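Local coordinates for protein mirolysin (Tannerella forsythia, PDB 6R7V) that is a pappalysin-family metzincin metallopeptidase that probably cleaves peptide bonds, captured here as a latent zymogen with a cysteine on its zinc, at residues T5-E13 / H211-D222; E102-P110 / A145-N153. The protein carries 1 engineered substitution. All coordinates share one frame; numbering follows the deposited sequence. Where two conformers were deposited one is given.

Contact 1 of 2, residues T5-E13 / H211-D222. With ZN (zinc ion), chain D; CA (calcium ion), chain B.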
loop_
_atom_site.group_PDB
_atom_site.type_symbol
_atom_site.label_atom_id
_atom_site.label_comp_id
_atom_site.label_asym_id
_atom_site.label_seq_id
_atom_site.Cartn_x
_atom_site.Cartn_y
_atom_site.Cartn_z
ATOM N N THR A 5 -1.135 10.293 7.953
ATOM C CA THR A 5 -1.789 9.403 8.922
ATOM C C THR A 5 -2.031 8.076 8.230
ATOM O O THR A 5 -2.350 8.040 7.037
ATOM C CB THR A 5 -3.068 9.992 9.472
ATOM O OG1 THR A 5 -3.896 10.298 8.356
ATOM C CG2 THR A 5 -2.832 11.225 10.336
ATOM N N CYS A 6 -1.852 6.985 8.955
ATOM C CA CYS A 6 -1.972 5.649 8.402
ATOM C C CYS A 6 -2.429 4.691 9.461
ATOM O O CYS A 6 -1.934 4.759 10.589
ATOM C CB CYS A 6 -0.633 5.230 7.802
ATOM S SG CYS A 6 -0.592 3.546 7.147
ATOM N N GLY A 7 -3.343 3.795 9.118
ATOM C CA GLY A 7 -3.824 2.831 10.096
ATOM C C GLY A 7 -3.067 1.518 10.080
ATOM O O GLY A 7 -3.545 0.541 10.675
ATOM N N SER A 8 -1.880 1.457 9.424
ATOM C CA SER A 8 -1.127 0.214 9.337
ATOM C C SER A 8 0.238 0.267 9.999
ATOM O O SER A 8 1.220 -0.215 9.450
ATOM C CB SER A 8 -0.980 -0.209 7.886
ATOM O OG SER A 8 -2.253 -0.439 7.309
ATOM N N GLU A 9 0.280 0.762 11.225
ATOM C CA GLU A 9 1.507 0.742 12.002
ATOM C C GLU A 9 1.657 -0.630 12.651
ATOM O O GLU A 9 0.660 -1.228 13.060
ATOM C CB GLU A 9 1.484 1.850 13.071
ATOM C CG GLU A 9 1.512 3.262 12.488
ATOM C CD GLU A 9 1.382 4.447 13.429
ATOM O OE1 GLU A 9 1.453 5.599 12.938
ATOM O OE2 GLU A 9 1.202 4.233 14.650
ATOM N N LEU A 10 2.902 -1.099 12.811
ATOM C CA LEU A 10 3.207 -2.351 13.490
ATOM C C LEU A 10 4.247 -2.110 14.565
ATOM O O LEU A 10 5.439 -2.373 14.372
ATOM C CB LEU A 10 3.683 -3.458 12.530
ATOM C CG LEU A 10 2.645 -3.995 11.521
ATOM C CD1 LEU A 10 3.308 -4.994 10.562
ATOM C CD2 LEU A 10 1.458 -4.690 12.227
ATOM N N ASN A 11 3.801 -1.564 15.702
ATOM C CA ASN A 11 4.668 -1.304 16.840
ATOM C C ASN A 11 4.848 -2.612 17.575
ATOM O O ASN A 11 3.972 -3.027 18.332
ATOM C CB ASN A 11 4.076 -0.199 17.716
ATOM C CG ASN A 11 4.983 0.185 18.850
ATOM O OD1 ASN A 11 5.687 -0.656 19.412
ATOM N ND2 ASN A 11 4.998 1.469 19.193
ATOM N N MET A 12 5.946 -3.302 17.279
ATOM C CA MET A 12 6.163 -4.653 17.772
ATOM C C MET A 12 6.238 -4.739 19.287
ATOM O O MET A 12 5.693 -5.704 19.818
ATOM C CB MET A 12 7.383 -5.304 17.108
ATOM C CG MET A 12 7.195 -5.511 15.611
ATOM S SD MET A 12 5.656 -6.335 15.069
ATOM C CE MET A 12 5.794 -7.886 15.857
ATOM N N GLU A 13 6.836 -3.736 19.978
ATOM C CA GLU A 13 6.863 -3.671 21.448
ATOM C C GLU A 13 5.436 -3.641 21.995
ATOM O O GLU A 13 5.126 -4.359 22.955
ATOM C CB GLU A 13 7.645 -2.413 21.907
ATOM C CG GLU A 13 7.681 -2.180 23.415
ATOM C CD GLU A 13 8.360 -0.922 23.942
ATOM O OE1 GLU A 13 7.906 -0.412 24.992
ATOM O OE2 GLU A 13 9.350 -0.459 23.329
ATOM N N HIS A 211 2.137 -1.602 1.980
ATOM C CA HIS A 211 1.767 -2.479 3.128
ATOM C C HIS A 211 1.039 -3.760 2.692
ATOM O O HIS A 211 1.297 -4.830 3.248
ATOM C CB HIS A 211 0.850 -1.748 4.099
ATOM C CG HIS A 211 1.445 -0.568 4.824
ATOM N ND1 HIS A 211 2.594 -0.676 5.594
ATOM C CD2 HIS A 211 0.939 0.673 4.982
ATOM C CE1 HIS A 211 2.750 0.505 6.188
ATOM N NE2 HIS A 211 1.775 1.331 5.871
ATOM N N TRP A 212 0.124 -3.648 1.721
ATOM C CA TRP A 212 -0.577 -4.843 1.223
ATOM C C TRP A 212 0.423 -5.856 0.603
ATOM O O TRP A 212 0.135 -7.068 0.557
ATOM C CB TRP A 212 -1.617 -4.347 0.212
ATOM C CG TRP A 212 -2.457 -5.412 -0.406
ATOM C CD1 TRP A 212 -3.514 -6.071 0.164
ATOM C CD2 TRP A 212 -2.344 -5.896 -1.736
ATOM N NE1 TRP A 212 -4.038 -6.968 -0.730
ATOM C CE2 TRP A 212 -3.310 -6.916 -1.896
ATOM C CE3 TRP A 212 -1.485 -5.600 -2.799
ATOM C CZ2 TRP A 212 -3.475 -7.604 -3.110
ATOM C CZ3 TRP A 212 -1.638 -6.284 -3.990
ATOM C CH2 TRP A 212 -2.599 -7.302 -4.127
ATOM N N LEU A 213 1.610 -5.351 0.159
ATOM C CA LEU A 213 2.702 -6.132 -0.371
ATOM C C LEU A 213 3.832 -6.327 0.668
ATOM O O LEU A 213 4.997 -6.582 0.326
ATOM C CB LEU A 213 3.222 -5.537 -1.682
ATOM C CG LEU A 213 2.212 -5.585 -2.840
ATOM C CD1 LEU A 213 2.745 -4.857 -4.041
ATOM C CD2 LEU A 213 1.809 -7.057 -3.188
ATOM N N ASP A 214 3.454 -6.290 1.942
ATOM C CA ASP A 214 4.269 -6.717 3.089
ATOM C C ASP A 214 5.275 -5.687 3.601
ATOM O O ASP A 214 6.069 -6.017 4.508
ATOM C CB ASP A 214 5.015 -8.054 2.784
ATOM C CG ASP A 214 5.008 -9.024 3.929
ATOM O OD1 ASP A 214 4.148 -8.891 4.792
ATOM O OD2 ASP A 214 5.897 -9.912 3.963
ATOM N N LEU A 215 5.259 -4.463 3.091
ATOM C CA LEU A 215 6.217 -3.479 3.599
ATOM C C LEU A 215 5.726 -2.814 4.858
ATOM O O LEU A 215 4.509 -2.582 5.023
ATOM C CB LEU A 215 6.498 -2.388 2.555
ATOM C CG LEU A 215 7.043 -2.863 1.216
ATOM C CD1 LEU A 215 7.391 -1.674 0.347
ATOM C CD2 LEU A 215 8.257 -3.791 1.383
ATOM N N ARG A 216 6.687 -2.414 5.688
ATOM C CA ARG A 216 6.425 -1.694 6.934
ATOM C C ARG A 216 6.920 -0.274 6.840
ATOM O O ARG A 216 7.835 0.052 6.062
ATOM C CB ARG A 216 7.173 -2.373 8.078
ATOM C CG ARG A 216 6.696 -3.774 8.341
ATOM C CD ARG A 216 7.289 -4.252 9.626
ATOM N NE ARG A 216 7.078 -5.680 9.808
ATOM C CZ ARG A 216 7.391 -6.326 10.922
ATOM N NH1 ARG A 216 7.868 -5.664 11.970
ATOM N NH2 ARG A 216 7.218 -7.635 11.005
ATOM N N HIS A 217 6.433 0.559 7.754
ATOM C CA HIS A 217 6.971 1.911 7.887
ATOM C C HIS A 217 8.468 1.874 8.059
ATOM O O HIS A 217 8.992 1.072 8.845
ATOM C CB HIS A 217 6.333 2.599 9.068
ATOM C CG HIS A 217 4.903 2.913 8.811
ATOM N ND1 HIS A 217 3.990 2.933 9.828
ATOM C CD2 HIS A 217 4.270 3.184 7.647
ATOM C CE1 HIS A 217 2.829 3.243 9.273
ATOM N NE2 HIS A 217 2.933 3.364 7.956
ATOM N N ILE A 218 9.154 2.758 7.326
ATOM C CA ILE A 218 10.612 2.703 7.230
ATOM C C ILE A 218 11.313 2.929 8.596
ATOM O O ILE A 218 12.408 2.419 8.827
ATOM C CB ILE A 218 11.087 3.716 6.173
ATOM C CG1 ILE A 218 12.574 3.556 5.866
ATOM C CG2 ILE A 218 10.744 5.173 6.574
ATOM C CD1 ILE A 218 12.990 4.243 4.562
ATOM N N TRP A 219 10.675 3.685 9.489
ATOM C CA TRP A 219 11.284 3.965 10.796
ATOM C C TRP A 219 11.011 2.875 11.854
ATOM O O TRP A 219 11.507 2.996 12.988
ATOM C CB TRP A 219 10.847 5.335 11.325
ATOM C CG TRP A 219 9.425 5.384 11.753
ATOM C CD1 TRP A 219 8.936 5.199 13.011
ATOM C CD2 TRP A 219 8.291 5.596 10.904
ATOM N NE1 TRP A 219 7.558 5.263 12.992
ATOM C CE2 TRP A 219 7.138 5.520 11.716
ATOM C CE3 TRP A 219 8.138 5.905 9.544
ATOM C CZ2 TRP A 219 5.845 5.694 11.205
ATOM C CZ3 TRP A 219 6.858 6.064 9.035
ATOM C CH2 TRP A 219 5.725 5.986 9.874
ATOM N N GLY A 220 10.251 1.839 11.516
ATOM C CA GLY A 220 10.070 0.722 12.442
ATOM C C GLY A 220 8.967 0.804 13.478
ATOM O O GLY A 220 8.891 -0.072 14.338
ATOM N N ASP A 221 8.097 1.826 13.389
ATOM C CA ASP A 221 6.936 1.993 14.254
ATOM C C ASP A 221 7.333 1.833 15.714
ATOM O O ASP A 221 6.705 1.078 16.450
ATOM C CB ASP A 221 5.855 0.952 13.865
ATOM C CG ASP A 221 5.195 1.268 12.538
ATOM O OD1 ASP A 221 4.779 2.416 12.355
ATOM O OD2 ASP A 221 5.109 0.352 11.680
ATOM N N ASP A 222 8.397 2.531 16.140
ATOM C CA ASP A 222 8.932 2.311 17.471
ATOM C C ASP A 222 9.019 3.567 18.294
ATOM O O ASP A 222 9.800 3.627 19.256
ATOM C CB ASP A 222 10.326 1.690 17.317
ATOM C CG ASP A 222 11.260 2.461 16.391
ATOM O OD1 ASP A 222 10.929 3.609 16.019
ATOM O OD2 ASP A 222 12.299 1.917 16.022
HETATM ZN ZN ZN D . 1.511 3.248 6.517
HETATM CA CA CA B . 12.936 3.700 14.629
HETATM O O HOH W 1 4.112 -0.394 9.200
HETATM O O HOH W 2 3.801 3.266 15.586
HETATM O O HOH W 3 7.696 -2.821 12.690
HETATM O O HOH W 4 8.432 -1.995 16.159
HETATM O O HOH W 5 14.413 1.965 13.944
#
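S8 CB lies over one face of the H211 imidazole, offset toward its rim, 3.6 Å from H211 CD2. S8 OG has its partner at A167. With SG anti to the backbone N (chi1 177°), C6 sends its sulfur to the zinc ion at 2.2 Å, beside H211 NE2 and H217 NE2, and H207 completes the site. C6 SG also accepts a hydrogen bond from S8 N at 3.3 Å, so the short loop folds back on its own sulfur.

The ring of H217 is held from several sides. E9 CG meets its edge, 3.5 Å from H217 CE1, while the E9 carboxylate reaches on to Y269. In the ring plane, H217 ND1 donates to the syn lone pair of D221 OD1 at 2.7 Å. One face carries a water and the opposite face W219 CH2. That water accepts from H217 N and donates to S8 O and D221 OD2.

L10 N donates to D221 OD2 at 2.9 Å in a nearly straight bond (176°), arriving from above the carboxylate plane. D221 thus bridges the two segments. D221 O lies 3.2 Å from N11 CA in a CA-H...O contact. Further along, L10 CD1 rests over one face of the R216 guanidinium, 3.9 Å from R216 NE. The extended R216 chain reaches past L10 to M12 CG. A water lies between L10 O and R216 NH1, accepting from the latter; R216 NH2 bonds a glycerol. Another water joins M12 N to G220 O. On either side of D221 in sequence, W219 O and both D222 carboxylate oxygens bind a calcium ion, with S225, Q238 and G239 completing the site.

The chemistry is that of a cysteine switch. The sulfur fills a zinc position that a water would be expected to take in the active enzyme. One carboxylate, D221, ties a zinc ligand to the pro-segment, consistent with latency.

Contact 2 of 2, residues E102-P110 / A145-N153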
loop_
_atom_site.group_PDB
_atom_site.type_symbol
_atom_site.label_atom_id
_atom_site.label_comp_id
_atom_site.label_asym_id
_atom_site.label_seq_id
_atom_site.Cartn_x
_atom_site.Cartn_y
_atom_site.Cartn_z
ATOM N N GLU A 102 2.651 -4.420 -12.324
ATOM C CA GLU A 102 1.642 -3.655 -13.065
ATOM C C GLU A 102 0.282 -3.771 -12.432
ATOM O O GLU A 102 -0.054 -4.839 -11.923
ATOM C CB GLU A 102 1.474 -4.227 -14.492
ATOM C CG GLU A 102 2.525 -3.914 -15.508
ATOM C CD GLU A 102 2.324 -4.691 -16.800
ATOM O OE1 GLU A 102 1.303 -5.397 -16.966
ATOM O OE2 GLU A 102 3.251 -4.651 -17.617
ATOM N N PHE A 103 -0.552 -2.752 -12.617
ATOM C CA PHE A 103 -1.909 -2.698 -12.085
ATOM C C PHE A 103 -2.844 -2.402 -13.213
ATOM O O PHE A 103 -2.553 -1.540 -14.044
ATOM C CB PHE A 103 -2.032 -1.605 -11.015
ATOM C CG PHE A 103 -1.143 -1.818 -9.818
ATOM C CD1 PHE A 103 0.199 -1.438 -9.848
ATOM C CD2 PHE A 103 -1.631 -2.436 -8.669
ATOM C CE1 PHE A 103 1.024 -1.643 -8.742
ATOM C CE2 PHE A 103 -0.791 -2.679 -7.576
ATOM C CZ PHE A 103 0.537 -2.270 -7.617
ATOM N N LYS A 104 -3.952 -3.147 -13.293
ATOM C CA LYS A 104 -4.945 -2.864 -14.328
ATOM C C LYS A 104 -6.311 -2.998 -13.738
ATOM O O LYS A 104 -6.587 -3.974 -13.031
ATOM C CB LYS A 104 -4.832 -3.808 -15.542
ATOM C CG LYS A 104 -3.586 -3.662 -16.393
ATOM C CD LYS A 104 -3.635 -4.641 -17.582
ATOM C CE LYS A 104 -2.263 -4.797 -18.169
ATOM N NZ LYS A 104 -2.267 -5.647 -19.383
ATOM N N LEU A 105 -7.219 -2.080 -14.101
ATOM C CA LEU A 105 -8.578 -2.235 -13.635
ATOM C C LEU A 105 -9.197 -3.490 -14.249
ATOM O O LEU A 105 -9.020 -3.760 -15.445
ATOM C CB LEU A 105 -9.410 -1.019 -14.033
ATOM C CG LEU A 105 -9.076 0.287 -13.282
ATOM C CD1 LEU A 105 -9.848 1.472 -13.913
ATOM C CD2 LEU A 105 -9.496 0.183 -11.798
ATOM N N ALA A 106 -9.916 -4.252 -13.432
ATOM C CA ALA A 106 -10.590 -5.459 -13.888
ATOM C C ALA A 106 -11.580 -5.165 -14.997
ATOM O O ALA A 106 -12.203 -4.111 -15.020
ATOM C CB ALA A 106 -11.332 -6.095 -12.716
ATOM N N ARG A 107 -11.738 -6.123 -15.916
ATOM C CA ARG A 107 -12.686 -6.024 -17.009
ATOM C C ARG A 107 -13.727 -7.130 -16.921
ATOM O O ARG A 107 -14.706 -7.131 -17.668
ATOM C CB ARG A 107 -11.987 -6.022 -18.379
ATOM C CG ARG A 107 -11.059 -4.816 -18.567
ATOM C CD ARG A 107 -11.757 -3.458 -18.600
ATOM N NE ARG A 107 -12.905 -3.408 -19.515
ATOM C CZ ARG A 107 -12.834 -3.153 -20.818
ATOM N NH1 ARG A 107 -11.662 -2.913 -21.393
ATOM N NH2 ARG A 107 -13.937 -3.134 -21.556
ATOM N N ARG A 108 -13.519 -8.063 -15.986
ATOM C CA ARG A 108 -14.478 -9.161 -15.736
ATOM C C ARG A 108 -14.732 -9.231 -14.248
ATOM O O ARG A 108 -13.761 -9.246 -13.479
ATOM C CB ARG A 108 -13.928 -10.501 -16.249
ATOM C CG ARG A 108 -13.784 -10.519 -17.758
ATOM C CD ARG A 108 -13.010 -11.704 -18.214
ATOM N NE ARG A 108 -12.542 -11.529 -19.587
ATOM C CZ ARG A 108 -12.036 -12.509 -20.325
ATOM N NH1 ARG A 108 -11.906 -13.729 -19.821
ATOM N NH2 ARG A 108 -11.646 -12.273 -21.569
ATOM N N ASP A 109 -16.021 -9.216 -13.839
ATOM C CA ASP A 109 -16.343 -9.223 -12.415
ATOM C C ASP A 109 -16.361 -10.683 -11.914
ATOM O O ASP A 109 -16.176 -11.594 -12.723
ATOM C CB ASP A 109 -17.660 -8.458 -12.127
ATOM C CG ASP A 109 -18.963 -9.143 -12.490
ATOM O OD1 ASP A 109 -18.936 -10.355 -12.837
ATOM O OD2 ASP A 109 -20.022 -8.457 -12.464
ATOM N N PRO A 110 -16.594 -10.950 -10.619
ATOM C CA PRO A 110 -16.534 -12.336 -10.137
ATOM C C PRO A 110 -17.599 -13.259 -10.715
ATOM O O PRO A 110 -17.485 -14.466 -10.558
ATOM C CB PRO A 110 -16.733 -12.176 -8.629
ATOM C CG PRO A 110 -16.155 -10.796 -8.345
ATOM C CD PRO A 110 -16.689 -10.003 -9.484
ATOM N N ALA A 145 -16.014 -7.151 -0.675
ATOM C CA ALA A 145 -14.893 -7.351 -1.565
ATOM C C ALA A 145 -15.238 -8.323 -2.685
ATOM O O ALA A 145 -16.096 -9.204 -2.528
ATOM C CB ALA A 145 -13.729 -7.919 -0.758
ATOM N N TRP A 146 -14.553 -8.156 -3.815
ATOM C CA TRP A 146 -14.533 -9.104 -4.904
ATOM C C TRP A 146 -13.441 -10.096 -4.595
ATOM O O TRP A 146 -12.335 -9.669 -4.210
ATOM C CB TRP A 146 -14.203 -8.407 -6.219
ATOM C CG TRP A 146 -15.294 -7.551 -6.792
ATOM C CD1 TRP A 146 -16.468 -7.153 -6.199
ATOM C CD2 TRP A 146 -15.301 -6.995 -8.105
ATOM N NE1 TRP A 146 -17.244 -6.458 -7.114
ATOM C CE2 TRP A 146 -16.516 -6.287 -8.263
ATOM C CE3 TRP A 146 -14.448 -7.120 -9.214
ATOM C CZ2 TRP A 146 -16.860 -5.668 -9.466
ATOM C CZ3 TRP A 146 -14.744 -6.422 -10.361
ATOM C CH2 TRP A 146 -15.955 -5.738 -10.495
ATOM N N ASN A 147 -13.721 -11.392 -4.812
ATOM C CA ASN A 147 -12.782 -12.502 -4.585
ATOM C C ASN A 147 -11.310 -11.990 -4.358
ATOM O O ASN A 147 -10.581 -11.724 -5.322
ATOM C CB ASN A 147 -12.827 -13.458 -5.764
ATOM C CG ASN A 147 -11.991 -14.702 -5.536
ATOM O OD1 ASN A 147 -11.194 -14.802 -4.583
ATOM N ND2 ASN A 147 -12.102 -15.640 -6.462
ATOM N N THR A 148 -10.861 -11.925 -3.080
ATOM C CA THR A 148 -9.554 -11.344 -2.753
ATOM C C THR A 148 -8.367 -12.206 -3.199
ATOM O O THR A 148 -7.223 -11.734 -3.130
ATOM C CB THR A 148 -9.456 -11.003 -1.269
ATOM O OG1 THR A 148 -9.655 -12.198 -0.515
ATOM C CG2 THR A 148 -10.471 -9.961 -0.860
ATOM N N ARG A 149 -8.639 -13.435 -3.685
ATOM C CA ARG A 149 -7.561 -14.278 -4.220
ATOM C C ARG A 149 -7.210 -13.814 -5.620
ATOM O O ARG A 149 -6.138 -14.126 -6.122
ATOM C CB ARG A 149 -8.007 -15.744 -4.295
ATOM C CG ARG A 149 -8.514 -16.312 -2.981
ATOM C CD ARG A 149 -8.978 -17.760 -3.115
ATOM N NE ARG A 149 -7.913 -18.692 -3.510
ATOM C CZ ARG A 149 -6.910 -19.061 -2.720
ATOM N NH1 ARG A 149 -6.781 -18.534 -1.507
ATOM N NH2 ARG A 149 -6.011 -19.944 -3.145
ATOM N N ARG A 150 -8.139 -13.105 -6.287
ATOM C CA ARG A 150 -7.973 -12.718 -7.677
ATOM C C ARG A 150 -7.886 -11.224 -7.923
ATOM O O ARG A 150 -7.345 -10.838 -8.961
ATOM C CB ARG A 150 -9.131 -13.277 -8.494
ATOM C CG ARG A 150 -9.054 -14.810 -8.539
ATOM C CD ARG A 150 -10.166 -15.439 -9.321
ATOM N NE ARG A 150 -10.438 -16.759 -8.756
ATOM C CZ ARG A 150 -11.355 -17.602 -9.209
ATOM N NH1 ARG A 150 -12.089 -17.287 -10.268
ATOM N NH2 ARG A 150 -11.543 -18.769 -8.610
ATOM N N TYR A 151 -8.451 -10.406 -7.049
ATOM C CA TYR A 151 -8.452 -8.958 -7.247
ATOM C C TYR A 151 -7.871 -8.254 -6.067
ATOM O O TYR A 151 -8.099 -8.643 -4.917
ATOM C CB TYR A 151 -9.913 -8.423 -7.379
ATOM C CG TYR A 151 -10.745 -9.087 -8.456
ATOM C CD1 TYR A 151 -10.862 -8.520 -9.726
ATOM C CD2 TYR A 151 -11.516 -10.218 -8.175
ATOM C CE1 TYR A 151 -11.684 -9.089 -10.698
ATOM C CE2 TYR A 151 -12.380 -10.763 -9.123
ATOM C CZ TYR A 151 -12.452 -10.201 -10.387
ATOM O OH TYR A 151 -13.264 -10.776 -11.327
ATOM N N LEU A 152 -7.164 -7.154 -6.347
ATOM C CA LEU A 152 -6.833 -6.181 -5.307
ATOM C C LEU A 152 -8.025 -5.254 -5.208
ATOM O O LEU A 152 -8.381 -4.571 -6.172
ATOM C CB LEU A 152 -5.553 -5.388 -5.600
ATOM C CG LEU A 152 -5.364 -4.036 -4.845
ATOM C CD1 LEU A 152 -5.236 -4.229 -3.315
ATOM C CD2 LEU A 152 -4.124 -3.294 -5.319
ATOM N N ASN A 153 -8.633 -5.223 -4.018
ATOM C CA ASN A 153 -9.765 -4.357 -3.712
ATOM C C ASN A 153 -9.284 -3.070 -3.065
ATOM O O ASN A 153 -8.592 -3.123 -2.034
ATOM C CB ASN A 153 -10.719 -5.050 -2.749
ATOM C CG ASN A 153 -11.464 -6.199 -3.345
ATOM O OD1 ASN A 153 -12.638 -6.087 -3.728
ATOM N ND2 ASN A 153 -10.809 -7.333 -3.452
#
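P110 and D109 lie on the same face of the W146 indole, where a loop leaving strand 101-105 meets the loop leading into strand 152-157. Both strands pair in parallel with strand 45-55 in the central mixed sheet of this metzincin. P110 CD sits over the six-membered ring, 3.6 Å from W146 CD2. D109 CB is 3.6 Å from W146 CH2. Both are CH-pi contacts.

Y151 reaches alongside. Its OH donates to R108 O at 2.7 Å, with the donor tilted 33° from the carbonyl plane. A106 CB packs at the edge of the phenol, 3.6 Å from Y151 CE1, and P110 CG comes obliquely to Y151 CE2. W146 CE3 lies over one face of the Y151 ring, while Y151 CD1 meets the indole at its edge, in plane. Nearer the strands, L152 CD2 meets the edge of the F103 ring, 4.1 Å from F103 CE2.

The next shell positions several of these groups. D109 CG stands between backbone N and carbonyl carbon (chi1 75°). This turns the carboxylate away from the indole, and OD1 accepts from the backbone N of N111 and N113. The R108 guanidinium donates to the backbone O of N309 and P310, and L307 of helix 304-307 touches Y151. H52 meets the W146 ring edge-to-face and also bonds N153 OD1. The N153 amide clasps the W146 backbone: W146 N donates to OD1 at 2.8 Å and ND2 donates to W146 O.

An Asx turn, R149 N to N147 OD1, shapes the loop before Y151. From the same residue, N147 O accepts from both R150 N and Y151 N, each at 3.0 Å.

In the fold
Contact 1 and contact 2 lie on opposite sides of the chain's centre, with centres about 25 Å apart. Both are partly buried. Contact 1 is closer to the middle, at the active-site zinc, and joins the pro-segment to the end of helix 203-212 and the loop after it. Contact 2 joins loops at the ends of two central-sheet strands, near the C-terminal end of the model. Metal bonds, a carboxylate and bridging waters dominate the first. Aromatic faces and one tyrosine-to-carbonyl bond dominate the second. Along the chain, 102-110 and 145-153 both fall between the segments of contact 1. The two touch directly where W212 CE2 packs 3.6 Å from L152 CD1.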